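Local coordinates for CELL WALL surface anchor family protein (Streptococcus pneumoniae, PDB 2X9Z) that forms the repeating backbone subunit of the pneumococcal pilus and thereby probably serves in cell adhesion, at residues L61-G66 with T89-K94. The protein carries 1 engineered substitution. Sequence-based numbering, arbitrary orientation.
Sequences LAFNKG and TGFDLK
Phe-63 and Gly-90 bring the backbones of 61-66 and 89-94 to their closest approach, 5.7 Å between their CA atoms, with no hydrogen bond passing between the segments. The two belong to different sheets of a Cna-B-like beta-sandwich domain: strand 61-72 pairs with 110-120, whereas strand 90-95 lies between 50-57 and 82-87. The contact is therefore packing of sheet against sheet, and Phe-63 carries most of it. With CG anti to the backbone N (chi1 174°), its ring reaches across to the start of strand 90-95. There Gly-90 lies against one face, its CA 4.2 Å from the ring centroid in a CH-pi contact. The opposite face is approached, toward its rim, by the backbone N of Lys-65, which places the ring between its own chain and the facing strand. On the CD2-CE2 side of the ring, Phe-63 CE2 comes within 3.5 Å of the Gly-90 carbonyl O. Farther along the strand, CB of Phe-91 also points toward 61-66. The two aromatic side chains cross roughly at right angles, yet their ring planes are inclined by just 32° and the centroids lie 5.5 Å apart, an oblique pair. Tyr-116, on strand 110-120, packs edge-to-face with Phe-91, while Met-57 and Val-68 also touch Phe-63, extending this buried apolar layer. Between the two phenylalanines, Phe-91 CD2 meets two neighbouring atoms of the other ring almost equally, lying 3.6 Å from Phe-63 CE1 and 3.7 Å from Phe-63 CZ.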
loop_
_atom_site.group_PDB
_atom_site.type_symbol
_atom_site.label_atom_id
_atom_site.label_comp_id
_atom_site.label_asym_id
_atom_site.label_seq_id
_atom_site.Cartn_x
_atom_site.Cartn_y
_atom_site.Cartn_z
ATOM N N LEU A 61 8.741 11.218 5.373
ATOM C CA LEU A 61 9.417 10.780 4.154
ATOM C C LEU A 61 8.794 11.453 2.945
ATOM O O LEU A 61 7.640 11.193 2.612
ATOM C CB LEU A 61 9.311 9.264 3.993
ATOM C CG LEU A 61 10.166 8.408 4.917
ATOM C CD1 LEU A 61 9.632 6.987 4.939
ATOM C CD2 LEU A 61 11.629 8.443 4.478
ATOM N N ALA A 62 9.556 12.312 2.283
ATOM C CA ALA A 62 9.075 12.966 1.072
ATOM C C ALA A 62 9.379 12.089 -0.131
ATOM O O ALA A 62 10.535 11.942 -0.525
ATOM C CB ALA A 62 9.724 14.335 0.895
ATOM N N PHE A 63 8.341 11.504 -0.714
ATOM C CA PHE A 63 8.495 10.726 -1.939
ATOM C C PHE A 63 9.209 11.549 -3.016
ATOM O O PHE A 63 8.837 12.692 -3.267
ATOM C CB PHE A 63 7.129 10.264 -2.450
ATOM C CG PHE A 63 7.189 9.581 -3.788
ATOM C CD1 PHE A 63 7.962 8.443 -3.967
ATOM C CD2 PHE A 63 6.501 10.097 -4.872
ATOM C CE1 PHE A 63 8.039 7.823 -5.206
ATOM C CE2 PHE A 63 6.568 9.478 -6.114
ATOM C CZ PHE A 63 7.342 8.344 -6.279
ATOM N N ASN A 64 10.241 10.979 -3.637
ATOM C CA ASN A 64 10.978 11.690 -4.683
ATOM C C ASN A 64 10.396 11.401 -6.070
ATOM O O ASN A 64 10.679 10.365 -6.696
ATOM C CB ASN A 64 12.472 11.334 -4.645
ATOM C CG ASN A 64 13.163 11.819 -3.379
ATOM O OD1 ASN A 64 12.729 12.781 -2.747
ATOM N ND2 ASN A 64 14.252 11.155 -3.014
ATOM N N LYS A 65 9.569 12.317 -6.556
ATOM C CA LYS A 65 8.943 12.117 -7.858
ATOM C C LYS A 65 9.985 12.009 -8.957
ATOM O O LYS A 65 11.000 12.703 -8.931
ATOM C CB LYS A 65 7.971 13.250 -8.170
ATOM C CG LYS A 65 6.799 13.328 -7.210
ATOM C CD LYS A 65 5.898 14.482 -7.587
ATOM C CE LYS A 65 4.664 14.527 -6.717
ATOM N NZ LYS A 65 3.839 15.704 -7.102
ATOM N N GLY A 66 9.731 11.132 -9.923
ATOM C CA GLY A 66 10.617 10.964 -11.059
ATOM C C GLY A 66 11.648 9.869 -10.850
ATOM O O GLY A 66 12.410 9.566 -11.771
ATOM N N THR A 89 2.558 11.800 -1.750
ATOM C CA THR A 89 2.896 10.827 -0.713
ATOM C C THR A 89 3.248 9.429 -1.230
ATOM O O THR A 89 3.404 8.507 -0.430
ATOM C CB THR A 89 1.752 10.697 0.324
ATOM O OG1 THR A 89 0.541 10.329 -0.347
ATOM C CG2 THR A 89 1.546 12.014 1.066
ATOM N N GLY A 90 3.370 9.264 -2.544
ATOM C CA GLY A 90 3.699 7.962 -3.098
ATOM C C GLY A 90 3.266 7.793 -4.534
ATOM O O GLY A 90 3.214 8.758 -5.287
ATOM N N PHE A 91 2.941 6.566 -4.914
ATOM C CA PHE A 91 2.658 6.296 -6.308
ATOM C C PHE A 91 1.836 5.033 -6.486
ATOM O O PHE A 91 1.708 4.213 -5.563
ATOM C CB PHE A 91 3.961 6.171 -7.102
ATOM C CG PHE A 91 4.794 4.979 -6.708
ATOM C CD1 PHE A 91 4.623 3.745 -7.336
ATOM C CD2 PHE A 91 5.743 5.085 -5.702
ATOM C CE1 PHE A 91 5.390 2.644 -6.961
ATOM C CE2 PHE A 91 6.510 3.988 -5.332
ATOM C CZ PHE A 91 6.335 2.769 -5.964
ATOM N N ASP A 92 1.284 4.890 -7.683
ATOM C CA ASP A 92 0.606 3.672 -8.103
ATOM C C ASP A 92 1.164 3.298 -9.466
ATOM O O ASP A 92 1.311 4.159 -10.334
ATOM C CB ASP A 92 -0.902 3.910 -8.203
ATOM C CG ASP A 92 -1.528 4.235 -6.867
ATOM O OD1 ASP A 92 -2.108 3.315 -6.273
ATOM O OD2 ASP A 92 -1.448 5.401 -6.411
ATOM N N LEU A 93 1.497 2.021 -9.646
ATOM C CA LEU A 93 2.108 1.545 -10.885
ATOM C C LEU A 93 1.343 0.303 -11.311
ATOM O O LEU A 93 1.274 -0.669 -10.562
ATOM C CB LEU A 93 3.595 1.217 -10.686
ATOM C CG LEU A 93 4.425 0.917 -11.947
ATOM C CD1 LEU A 93 5.910 1.140 -11.686
ATOM C CD2 LEU A 93 4.190 -0.494 -12.492
ATOM N N LYS A 94 0.754 0.340 -12.501
ATOM C CA LYS A 94 -0.023 -0.786 -12.979
ATOM C C LYS A 94 0.500 -1.251 -14.331
ATOM O O LYS A 94 0.873 -0.435 -15.179
ATOM C CB LYS A 94 -1.492 -0.394 -13.101
ATOM C CG LYS A 94 -1.788 0.602 -14.201
ATOM C CD LYS A 94 -3.265 0.620 -14.523
ATOM C CE LYS A 94 -3.495 0.443 -16.006
ATOM N NZ LYS A 94 -4.935 0.229 -16.299
#